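Local coordinates for protein beta-galactosidase (Trichoderma reesei, PDB 3OG2) that probably hydrolyses terminal non-reducing beta-D-galactose residues of beta-D-galactosides, as a secreted glycoprotein of glycoside hydrolase family 35, at residues P211-D216 / V232-H237; G223-G228 / N267-T272. One frame throughout, in Å; residues are numbered along the deposited sequence.

Interaction 1. Residues P211-D216 / V232-H237; sequences PLINND and VDIYGH
At the edge of the Y235 ring, close to its plane, sits OD2 of D216, which takes a hydrogen bond from the phenol OH at 2.6 Å. Carboxylate and ring planes stand almost perpendicular, 89° apart, and the hydroxyl meets OD2 from its anti side; backbone N of T222 is a second donor to the same oxygen. The amide of N214 approaches the ring obliquely, OD1 3.6 Å from CD1. A chi1 of 66° sets CG of N214 between backbone N and carbonyl carbon, and from there OD1 accepts a nearly straight bond from G236 N at 2.8 Å. A side-chain oxygen thus takes up the backbone N-H of G236. At the other end the roles reverse: D233 OD2 receives L212 N at 2.9 Å, while L212 O is gripped by both D233 N and I234 N. The same OD2 forms a salt bridge with R204, in helix 193-205. Between these polar ends I213 CD1 packs on I234 CG2 at 3.7 Å. The two parallel segments fill the barrel wall between strands 172-177 and 275-280 of the TIM barrel, where N215 turns away to bond N179 and E180 of the galactose site.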
# COMPACT_ATOMS: atom_id res chain seq x y z
N PRO A 211 18.49 -15.16 1.09
CA PRO A 211 17.52 -16.24 1.29
C PRO A 211 16.23 -15.97 0.52
O PRO A 211 15.78 -14.83 0.39
CB PRO A 211 17.25 -16.23 2.78
CG PRO A 211 18.53 -15.59 3.37
CD PRO A 211 18.84 -14.50 2.38
N LEU A 212 15.65 -17.12 0.11
CA LEU A 212 14.33 -17.09 -0.56
C LEU A 212 13.24 -17.40 0.46
O LEU A 212 13.36 -18.37 1.21
CB LEU A 212 14.25 -18.15 -1.68
CG LEU A 212 15.31 -18.01 -2.76
CD1 LEU A 212 15.21 -19.19 -3.72
CD2 LEU A 212 15.16 -16.65 -3.43
N ILE A 213 12.22 -16.59 0.46
CA ILE A 213 11.08 -16.74 1.37
C ILE A 213 9.83 -16.76 0.54
O ILE A 213 9.71 -16.01 -0.46
CB ILE A 213 11.08 -15.59 2.37
CG1 ILE A 213 10.04 -15.80 3.50
CG2 ILE A 213 10.89 -14.22 1.73
CD1 ILE A 213 10.27 -14.90 4.73
N ASN A 214 8.89 -17.63 0.89
CA ASN A 214 7.63 -17.64 0.14
C ASN A 214 6.49 -17.09 1.00
O ASN A 214 6.68 -16.66 2.11
CB ASN A 214 7.29 -19.05 -0.42
CG ASN A 214 6.98 -20.06 0.66
OD1 ASN A 214 7.27 -19.91 1.86
ND2 ASN A 214 6.49 -21.17 0.19
N ASN A 215 5.29 -17.07 0.37
CA ASN A 215 4.14 -16.50 1.03
C ASN A 215 2.91 -17.29 0.73
O ASN A 215 2.00 -16.87 0.02
CB ASN A 215 3.96 -15.00 0.67
CG ASN A 215 3.55 -14.71 -0.74
OD1 ASN A 215 4.00 -15.40 -1.67
ND2 ASN A 215 2.71 -13.71 -0.92
N ASP A 216 2.84 -18.47 1.28
CA ASP A 216 1.67 -19.32 1.16
C ASP A 216 0.43 -18.56 1.61
O ASP A 216 0.48 -17.84 2.63
CB ASP A 216 1.91 -20.58 1.96
CG ASP A 216 1.27 -21.88 1.48
OD1 ASP A 216 0.47 -21.85 0.51
OD2 ASP A 216 1.56 -22.93 2.12
N VAL A 232 11.75 -23.42 -0.76
CA VAL A 232 12.50 -22.18 -0.47
C VAL A 232 13.27 -22.32 0.83
O VAL A 232 13.29 -23.38 1.48
CB VAL A 232 11.54 -20.97 -0.43
CG1 VAL A 232 10.89 -20.75 -1.81
CG2 VAL A 232 10.48 -21.12 0.65
N ASP A 233 13.95 -21.24 1.23
CA ASP A 233 14.77 -21.28 2.43
C ASP A 233 13.96 -21.09 3.71
O ASP A 233 14.21 -21.73 4.72
CB ASP A 233 15.84 -20.22 2.34
CG ASP A 233 16.78 -20.48 1.18
OD1 ASP A 233 17.24 -21.66 1.03
OD2 ASP A 233 17.15 -19.52 0.50
N ILE A 234 13.03 -20.13 3.65
CA ILE A 234 12.24 -19.77 4.84
C ILE A 234 10.78 -19.86 4.42
O ILE A 234 10.36 -19.19 3.46
CB ILE A 234 12.57 -18.36 5.37
CG1 ILE A 234 14.04 -18.27 5.78
CG2 ILE A 234 11.57 -17.96 6.42
CD1 ILE A 234 14.50 -16.84 6.14
N TYR A 235 9.99 -20.68 5.11
CA TYR A 235 8.58 -20.80 4.79
C TYR A 235 7.82 -19.60 5.35
O TYR A 235 7.91 -19.34 6.57
CB TYR A 235 8.02 -22.10 5.43
CG TYR A 235 6.54 -22.23 5.19
CD1 TYR A 235 6.03 -22.59 3.93
CD2 TYR A 235 5.63 -21.98 6.25
CE1 TYR A 235 4.66 -22.70 3.68
CE2 TYR A 235 4.27 -22.11 5.98
CZ TYR A 235 3.80 -22.47 4.73
OH TYR A 235 2.43 -22.60 4.53
N GLY A 236 7.10 -18.90 4.51
CA GLY A 236 6.27 -17.77 4.94
C GLY A 236 4.80 -18.06 4.57
O GLY A 236 4.54 -18.80 3.63
N HIS A 237 3.90 -17.43 5.34
CA HIS A 237 2.51 -17.46 4.91
C HIS A 237 1.84 -16.14 5.26
O HIS A 237 2.44 -15.27 5.90
CB HIS A 237 1.74 -18.67 5.47
CG HIS A 237 1.38 -18.62 6.92
ND1 HIS A 237 0.32 -17.88 7.41
CD2 HIS A 237 1.97 -19.23 7.98
CE1 HIS A 237 0.29 -18.08 8.75
NE2 HIS A 237 1.27 -18.88 9.13

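Interaction 2. Residues G223-G228 / N267-T272; sequences GAPGTG and NISPST
P225 leans on S269, and its ring can be followed atom by atom. CB lies 4.1 Å from S269 OG; CG, the next atom, comes to 3.7 Å from that oxygen and also lies 4.1 Å from T272 CG2, the two side chains crossing at a slant; CD closes the ring and makes the tightest approach, 3.4 Å to S269 OG. That hydroxyl is anti to its own backbone N (chi1 -165°) and donates to T272 OG1 at 2.7 Å, a bond that ties together the two ends of the type I turn S269-T272. Beside the proline, A224 CB meets I268 CG2 at 3.7 Å, the closest carbon-carbon contact between the side chains. No direct hydrogen bond joins the segments. Instead a water donates to P225 O at 2.7 Å and, over a longer distance, to I268 O. The loop has its own brace: A224 O accepts hydrogen bonds from both the backbone N and OG1 of T227, closing a type II turn with P225 and G226 at its corners. Y235 also packs against A224, I268 and S269. The type II turn thus packs on the end of helix 261-268 and the type I turn that follows, the water joining it to the helix end, within the TIM-barrel domain and away from the galactose site.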
# COMPACT_ATOMS: atom_id res chain seq x y z
N GLY A 223 6.04 -25.51 -0.50
CA GLY A 223 7.37 -24.94 -0.72
C GLY A 223 8.17 -24.93 0.56
O GLY A 223 9.30 -24.37 0.56
N ALA A 224 7.71 -25.45 1.69
CA ALA A 224 8.48 -25.40 2.90
C ALA A 224 9.77 -26.18 2.80
O ALA A 224 9.83 -27.20 2.10
CB ALA A 224 7.64 -25.94 4.05
N PRO A 225 10.78 -25.78 3.59
CA PRO A 225 11.94 -26.66 3.76
C PRO A 225 11.53 -28.07 4.13
O PRO A 225 10.64 -28.27 4.93
CB PRO A 225 12.64 -25.99 4.94
CG PRO A 225 12.34 -24.52 4.73
CD PRO A 225 10.86 -24.48 4.33
N GLY A 226 12.17 -29.06 3.52
CA GLY A 226 11.79 -30.45 3.76
C GLY A 226 10.89 -30.97 2.64
O GLY A 226 10.69 -32.19 2.59
N THR A 227 10.35 -30.13 1.76
CA THR A 227 9.50 -30.65 0.72
C THR A 227 10.26 -30.94 -0.57
O THR A 227 9.70 -31.31 -1.60
CB THR A 227 8.34 -29.66 0.40
OG1 THR A 227 8.89 -28.42 -0.03
CG2 THR A 227 7.44 -29.43 1.62
N GLY A 228 11.59 -30.83 -0.56
CA GLY A 228 12.36 -31.28 -1.69
C GLY A 228 12.43 -30.25 -2.82
O GLY A 228 12.64 -29.03 -2.67
N ASN A 267 4.50 -27.47 12.89
CA ASN A 267 4.19 -28.64 12.06
C ASN A 267 4.85 -28.53 10.69
O ASN A 267 5.25 -29.52 10.04
CB ASN A 267 2.68 -28.73 11.86
CG ASN A 267 1.93 -29.12 13.09
OD1 ASN A 267 2.53 -29.65 14.05
ND2 ASN A 267 0.63 -28.86 13.10
N ILE A 268 4.95 -27.32 10.16
CA ILE A 268 5.35 -27.10 8.78
C ILE A 268 6.85 -26.81 8.66
O ILE A 268 7.47 -27.37 7.74
CB ILE A 268 4.56 -25.93 8.13
CG1 ILE A 268 3.08 -26.30 8.02
CG2 ILE A 268 5.13 -25.48 6.79
CD1 ILE A 268 2.16 -25.11 7.73
N SER A 269 7.41 -25.88 9.44
CA SER A 269 8.80 -25.47 9.16
C SER A 269 9.46 -25.05 10.47
O SER A 269 9.78 -23.87 10.67
CB SER A 269 8.83 -24.29 8.16
OG SER A 269 10.18 -24.16 7.67
N PRO A 270 9.65 -25.97 11.40
CA PRO A 270 10.18 -25.60 12.73
C PRO A 270 11.62 -25.11 12.68
O PRO A 270 12.09 -24.46 13.63
CB PRO A 270 10.10 -26.94 13.52
CG PRO A 270 10.08 -28.01 12.47
CD PRO A 270 9.32 -27.44 11.27
N SER A 271 12.32 -25.34 11.58
CA SER A 271 13.73 -24.94 11.48
C SER A 271 13.93 -23.49 11.05
O SER A 271 15.10 -23.01 11.05
CB SER A 271 14.47 -25.86 10.50
OG SER A 271 14.04 -25.62 9.15
N THR A 272 12.82 -22.79 10.69
CA THR A 272 12.97 -21.42 10.17
C THR A 272 12.08 -20.47 10.94
O THR A 272 11.14 -20.89 11.64
CB THR A 272 12.69 -21.39 8.65
OG1 THR A 272 11.37 -21.89 8.36
CG2 THR A 272 13.65 -22.26 7.86
O HOH W 1 10.57 -28.42 7.59

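Both interactions belong to the same part of the TIM-barrel domain, their centres about 9 Å apart, yet they illustrate how chemistry follows depth. Interaction 1 is buried and dense in direct hydrogen bonds, with a carboxylate and an amide oxygen taking backbone N-H groups and a second carboxylate taking a phenol; interaction 2 is partly buried, smaller, and relies on van der Waals contact plus one water. Their segments alternate along the chain, so 223-228 is an excursion of the loop that leads into 232-237, and 267-272 holds the last residues of helix 261-268 and the turn after it. They touch directly: V232 N lies 2.9 Å from G223 O, a probable hydrogen bond, and Y235 CE2 packs on I268 CG2.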